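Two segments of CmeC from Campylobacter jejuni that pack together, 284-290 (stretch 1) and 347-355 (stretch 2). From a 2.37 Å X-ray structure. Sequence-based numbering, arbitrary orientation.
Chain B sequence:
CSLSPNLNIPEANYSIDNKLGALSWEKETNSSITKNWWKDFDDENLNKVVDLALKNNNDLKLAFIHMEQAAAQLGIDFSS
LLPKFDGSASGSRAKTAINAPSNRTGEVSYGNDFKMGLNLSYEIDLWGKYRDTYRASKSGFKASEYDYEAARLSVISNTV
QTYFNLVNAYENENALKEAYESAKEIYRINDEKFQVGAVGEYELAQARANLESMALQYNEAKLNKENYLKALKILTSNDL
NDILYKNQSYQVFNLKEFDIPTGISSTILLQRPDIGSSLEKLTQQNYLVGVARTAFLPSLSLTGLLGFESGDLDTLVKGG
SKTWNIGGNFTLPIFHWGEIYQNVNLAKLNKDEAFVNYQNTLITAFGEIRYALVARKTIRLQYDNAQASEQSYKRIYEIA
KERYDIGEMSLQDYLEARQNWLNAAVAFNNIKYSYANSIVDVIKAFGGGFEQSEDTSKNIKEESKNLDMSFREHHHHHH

Stretch 1 284-290: QQNYLVG
Stretch 2 (347-355) AKLNKDEAF

Two helical segments of CmeC, 284-290 and 347-355, each part of a longer helix, pack nearly antiparallel: their N-to-C directions differ by 169°, the axes approach to 8.3 Å, and 359 Å² is buried, both sides summed. Phi runs from -60° to -75° and psi from -48° to -20°, the last at Leu-288. The register is set by two CA-CA pairs, Gln-285 with Lys-351 at 4.9 Å and Val-289 with Ala-347 at 5.2 Å, so one turn forward on the first helix matches one turn back on the second. Gln-284 (chi1 t, chi2 t, chi3 31°) points sideways and makes no contact; its O accepts from Leu-288 N at 3.2 Å. Gln-285 directs its CA-to-CB bond toward the partner and folds back (chi1 m, chi2 m, chi3 -43°) over it. Its CB lies 3.7 Å from Lys-351 CA, a close approach of side chain to backbone, while its CG rests 3.8 Å from Ala-354 CB. Gln-285 OE1 is 3.3 Å from Asn-350 CB, and the amide of Asn-350 (chi1 m, chi2 -13°) is reached through water: water 2 donates to Gln-285 OE1 at 2.9 Å and accepts from Asn-350 ND2 at 2.8 Å. Water 1 joins the backbones, donating to Gln-285 O at 2.6 Å and to Ala-347 O at 2.7 Å; the two carbonyl oxygens, 4.5 Å apart, cannot bond each other, and the water supplies both protons. Asn-286 (chi1 t, chi2 73°) leaves its helix sideways, but its end comes nearer, and its OD1 accepts the direct hydrogen bond of the contact from Lys-351 NZ at 3.0 Å. Lys-351 is fully extended, all four chi angles t, which carries its ammonium group out to that oxygen; Asn-286 ND2 is bonded elsewhere in the structure. Tyr-287 (chi1 m, chi2 -48°) is out of reach. Leu-288 (chi1 m, chi2 t) contributes little with its side chain, whose nearest approach is Leu-288 CB to Ala-347 CB at 5.5 Å, though its O lies 4.1 Å from Ala-347 CB. Val-289 (chi1 171°, t) spreads its methyls over the second helix: CG2 sits 3.5 Å from Ala-347 O, 4.4 Å from Ala-347 CB and 4.1 Å from Lys-351 CB, and CG1 is 3.9 Å from Lys-348 CG. Beyond that carbon Lys-348 (m, t, p, t) leads away. Gly-290 makes no contact; a CB there would point away. In the second helix the CA-to-CB bonds of Leu-349 (m, t) and Asp-352 (chi1 m) point away, though the end of Asp-352 comes nearer; those of Ala-347, Asn-350 and Ala-354 point toward the first helix.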

ATOM      1  N   GLN B 284     -11.565 -19.984   8.009  1.00 42.80           N
ATOM      2  CA  GLN B 284     -10.186 -20.381   8.253  1.00 45.73           C
ATOM      3  C   GLN B 284      -9.761 -19.990   9.663  1.00 41.72           C
ATOM      4  O   GLN B 284      -9.204 -20.800  10.402  1.00 42.65           O
ATOM      5  CB  GLN B 284      -9.252 -19.743   7.225  1.00 37.20           C
ATOM      6  CG  GLN B 284      -7.780 -19.992   7.496  1.00 29.80           C
ATOM      7  CD  GLN B 284      -6.881 -19.353   6.457  1.00 49.89           C
ATOM      8  OE1 GLN B 284      -7.208 -18.309   5.891  1.00 49.23           O
ATOM      9  NE2 GLN B 284      -5.740 -19.979   6.198  1.00 42.13           N
ATOM     10  N   GLN B 285     -10.038 -18.743  10.028  1.00 44.64           N
ATOM     11  CA  GLN B 285      -9.714 -18.237  11.357  1.00 39.08           C
ATOM     12  C   GLN B 285     -10.568 -18.915  12.424  1.00 50.34           C
ATOM     13  O   GLN B 285     -10.130 -19.096  13.560  1.00 44.94           O
ATOM     14  CB  GLN B 285      -9.904 -16.719  11.415  1.00 38.85           C
ATOM     15  CG  GLN B 285      -8.967 -15.946  10.499  1.00 42.79           C
ATOM     16  CD  GLN B 285      -7.508 -16.168  10.848  1.00 45.37           C
ATOM     17  OE1 GLN B 285      -7.131 -16.171  12.020  1.00 52.98           O
ATOM     18  NE2 GLN B 285      -6.680 -16.366   9.828  1.00 47.93           N
ATOM     19  N   ASN B 286     -11.787 -19.291  12.049  1.00 42.74           N
ATOM     20  CA  ASN B 286     -12.694 -19.969  12.966  1.00 42.31           C
ATOM     21  C   ASN B 286     -12.170 -21.350  13.342  1.00 39.89           C
ATOM     22  O   ASN B 286     -12.299 -21.784  14.487  1.00 42.25           O
ATOM     23  CB  ASN B 286     -14.088 -20.082  12.346  1.00 44.26           C
ATOM     24  CG  ASN B 286     -15.090 -20.729  13.280  1.00 39.30           C
ATOM     25  OD1 ASN B 286     -15.529 -20.120  14.255  1.00 41.11           O
ATOM     26  ND2 ASN B 286     -15.464 -21.967  12.980  1.00 33.34           N
ATOM     27  N   TYR B 287     -11.574 -22.034  12.370  1.00 37.64           N
ATOM     28  CA  TYR B 287     -10.968 -23.339  12.605  1.00 40.67           C
ATOM     29  C   TYR B 287      -9.738 -23.221  13.500  1.00 40.26           C
ATOM     30  O   TYR B 287      -9.446 -24.111  14.297  1.00 39.00           O
ATOM     31  CB  TYR B 287     -10.590 -24.001  11.276  1.00 39.89           C
ATOM     32  CG  TYR B 287     -11.749 -24.666  10.566  1.00 43.16           C
ATOM     33  CD1 TYR B 287     -12.610 -25.521  11.248  1.00 40.44           C
ATOM     34  CD2 TYR B 287     -11.988 -24.437   9.215  1.00 41.72           C
ATOM     35  CE1 TYR B 287     -13.671 -26.130  10.602  1.00 42.00           C
ATOM     36  CE2 TYR B 287     -13.046 -25.040   8.562  1.00 36.81           C
ATOM     37  CZ  TYR B 287     -13.884 -25.885   9.259  1.00 47.56           C
ATOM     38  OH  TYR B 287     -14.935 -26.482   8.602  1.00 45.16           O
ATOM     39  N   LEU B 288      -9.021 -22.109  13.359  1.00 40.90           N
ATOM     40  CA  LEU B 288      -7.808 -21.874  14.134  1.00 42.56           C
ATOM     41  C   LEU B 288      -8.123 -21.559  15.590  1.00 39.52           C
ATOM     42  O   LEU B 288      -7.258 -21.675  16.458  1.00 43.23           O
ATOM     43  CB  LEU B 288      -6.992 -20.739  13.515  1.00 32.17           C
ATOM     44  CG  LEU B 288      -6.352 -21.067  12.165  1.00 45.49           C
ATOM     45  CD1 LEU B 288      -5.561 -19.881  11.638  1.00 27.80           C
ATOM     46  CD2 LEU B 288      -5.470 -22.304  12.283  1.00 31.62           C
ATOM     47  N   VAL B 289      -9.360 -21.148  15.850  1.00 41.54           N
ATOM     48  CA  VAL B 289      -9.818 -20.956  17.218  1.00 37.02           C
ATOM     49  C   VAL B 289      -9.861 -22.309  17.920  1.00 42.93           C
ATOM     50  O   VAL B 289      -9.433 -22.441  19.069  1.00 40.92           O
ATOM     51  CB  VAL B 289     -11.208 -20.292  17.272  1.00 39.29           C
ATOM     52  CG1 VAL B 289     -11.752 -20.300  18.693  1.00 34.73           C
ATOM     53  CG2 VAL B 289     -11.139 -18.870  16.729  1.00 40.42           C
ATOM     54  N   GLY B 290     -10.364 -23.314  17.211  1.00 38.62           N
ATOM     55  CA  GLY B 290     -10.416 -24.668  17.731  1.00 42.91           C
ATOM     56  C   GLY B 290      -9.035 -25.223  18.022  1.00 40.63           C
ATOM     57  O   GLY B 290      -8.822 -25.857  19.054  1.00 43.85           O
ATOM     58  N   ALA B 347      -6.590 -15.841  19.246  1.00 37.91           N
ATOM     59  CA  ALA B 347      -7.146 -16.571  18.113  1.00 45.80           C
ATOM     60  C   ALA B 347      -8.581 -16.142  17.830  1.00 46.13           C
ATOM     61  O   ALA B 347      -9.012 -16.090  16.676  1.00 50.04           O
ATOM     62  CB  ALA B 347      -7.083 -18.070  18.369  1.00 34.94           C
ATOM     63  N   LYS B 348      -9.318 -15.834  18.891  1.00 39.17           N
ATOM     64  CA  LYS B 348     -10.698 -15.384  18.757  1.00 44.09           C
ATOM     65  C   LYS B 348     -10.757 -13.968  18.197  1.00 38.73           C
ATOM     66  O   LYS B 348     -11.706 -13.605  17.503  1.00 44.36           O
ATOM     67  CB  LYS B 348     -11.416 -15.460  20.109  1.00 34.27           C
ATOM     68  CG  LYS B 348     -11.671 -16.886  20.585  1.00 33.82           C
ATOM     69  CD  LYS B 348     -11.877 -16.974  22.092  1.00 59.47           C
ATOM     70  CE  LYS B 348     -13.296 -16.622  22.502  1.00 59.30           C
ATOM     71  NZ  LYS B 348     -13.534 -16.925  23.943  1.00 83.70           N
ATOM     72  N   LEU B 349      -9.737 -13.173  18.502  1.00 40.95           N
ATOM     73  CA  LEU B 349      -9.646 -11.811  17.990  1.00 37.71           C
ATOM     74  C   LEU B 349      -9.252 -11.810  16.514  1.00 41.48           C
ATOM     75  O   LEU B 349      -9.660 -10.931  15.756  1.00 45.71           O
ATOM     76  CB  LEU B 349      -8.647 -10.997  18.810  1.00 41.00           C
ATOM     77  CG  LEU B 349      -9.076 -10.685  20.247  1.00 44.53           C
ATOM     78  CD1 LEU B 349      -7.906 -10.172  21.070  1.00 47.95           C
ATOM     79  CD2 LEU B 349     -10.221  -9.684  20.256  1.00 43.31           C
ATOM     80  N   ASN B 350      -8.458 -12.800  16.114  1.00 41.14           N
ATOM     81  CA  ASN B 350      -8.096 -12.968  14.712  1.00 36.13           C
ATOM     82  C   ASN B 350      -9.325 -13.314  13.885  1.00 45.08           C
ATOM     83  O   ASN B 350      -9.465 -12.876  12.745  1.00 40.88           O
ATOM     84  CB  ASN B 350      -7.033 -14.056  14.546  1.00 36.01           C
ATOM     85  CG  ASN B 350      -5.719 -13.696  15.209  1.00 43.61           C
ATOM     86  OD1 ASN B 350      -5.497 -12.549  15.594  1.00 45.80           O
ATOM     87  ND2 ASN B 350      -4.833 -14.678  15.338  1.00 39.18           N
ATOM     88  N   LYS B 351     -10.213 -14.103  14.475  1.00 41.51           N
ATOM     89  CA  LYS B 351     -11.479 -14.441  13.843  1.00 48.32           C
ATOM     90  C   LYS B 351     -12.368 -13.209  13.723  1.00 39.05           C
ATOM     91  O   LYS B 351     -13.009 -12.993  12.693  1.00 41.36           O
ATOM     92  CB  LYS B 351     -12.202 -15.534  14.632  1.00 36.25           C
ATOM     93  CG  LYS B 351     -13.582 -15.857  14.095  1.00 40.90           C
ATOM     94  CD  LYS B 351     -14.370 -16.719  15.064  1.00 55.56           C
ATOM     95  CE  LYS B 351     -15.805 -16.882  14.593  1.00 56.90           C
ATOM     96  NZ  LYS B 351     -16.617 -17.695  15.538  1.00 61.74           N
ATOM     97  N   ASP B 352     -12.406 -12.407  14.784  1.00 39.76           N
ATOM     98  CA  ASP B 352     -13.175 -11.167  14.787  1.00 39.75           C
ATOM     99  C   ASP B 352     -12.681 -10.223  13.696  1.00 47.59           C
ATOM    100  O   ASP B 352     -13.474  -9.569  13.021  1.00 48.01           O
ATOM    101  CB  ASP B 352     -13.092 -10.478  16.152  1.00 42.20           C
ATOM    102  CG  ASP B 352     -13.708 -11.307  17.268  1.00 53.02           C
ATOM    103  OD1 ASP B 352     -14.447 -12.267  16.963  1.00 54.67           O
ATOM    104  OD2 ASP B 352     -13.460 -10.991  18.451  1.00 48.38           O
ATOM    105  N   GLU B 353     -11.364 -10.158  13.533  1.00 35.55           N
ATOM    106  CA  GLU B 353     -10.756  -9.323  12.503  1.00 36.17           C
ATOM    107  C   GLU B 353     -11.181  -9.789  11.114  1.00 43.83           C
ATOM    108  O   GLU B 353     -11.463  -8.978  10.233  1.00 47.80           O
ATOM    109  CB  GLU B 353      -9.232  -9.344  12.629  1.00 40.91           C
ATOM    110  CG  GLU B 353      -8.508  -8.525  11.574  1.00 47.24           C
ATOM    111  CD  GLU B 353      -7.011  -8.464  11.806  1.00 60.79           C
ATOM    112  OE1 GLU B 353      -6.514  -9.158  12.718  1.00 55.88           O
ATOM    113  OE2 GLU B 353      -6.330  -7.716  11.072  1.00 60.41           O
ATOM    114  N   ALA B 354     -11.240 -11.104  10.933  1.00 40.99           N
ATOM    115  CA  ALA B 354     -11.656 -11.683   9.662  1.00 44.34           C
ATOM    116  C   ALA B 354     -13.143 -11.442   9.418  1.00 39.67           C
ATOM    117  O   ALA B 354     -13.584 -11.355   8.274  1.00 38.35           O
ATOM    118  CB  ALA B 354     -11.343 -13.169   9.629  1.00 34.22           C
ATOM    119  N   PHE B 355     -13.910 -11.343  10.500  1.00 34.43           N
ATOM    120  CA  PHE B 355     -15.336 -11.055  10.405  1.00 41.48           C
ATOM    121  C   PHE B 355     -15.547  -9.606   9.984  1.00 44.44           C
ATOM    122  O   PHE B 355     -16.397  -9.312   9.148  1.00 41.68           O
ATOM    123  CB  PHE B 355     -16.047 -11.327  11.737  1.00 42.86           C
ATOM    124  CG  PHE B 355     -17.549 -11.380  11.626  1.00 60.44           C
ATOM    125  CD1 PHE B 355     -18.300 -10.216  11.590  1.00 62.25           C
ATOM    126  CD2 PHE B 355     -18.210 -12.597  11.557  1.00 67.71           C
ATOM    127  CE1 PHE B 355     -19.678 -10.262  11.483  1.00 61.52           C
ATOM    128  CE2 PHE B 355     -19.589 -12.649  11.454  1.00 80.12           C
ATOM    129  CZ  PHE B 355     -20.322 -11.481  11.418  1.00 81.29           C
TER
HETATM  130  O   HOH W   1      -8.215 -17.990  14.908  1.00 34.55           O
HETATM  131  O   HOH W   2      -5.790 -17.170  14.388  1.00 36.25           O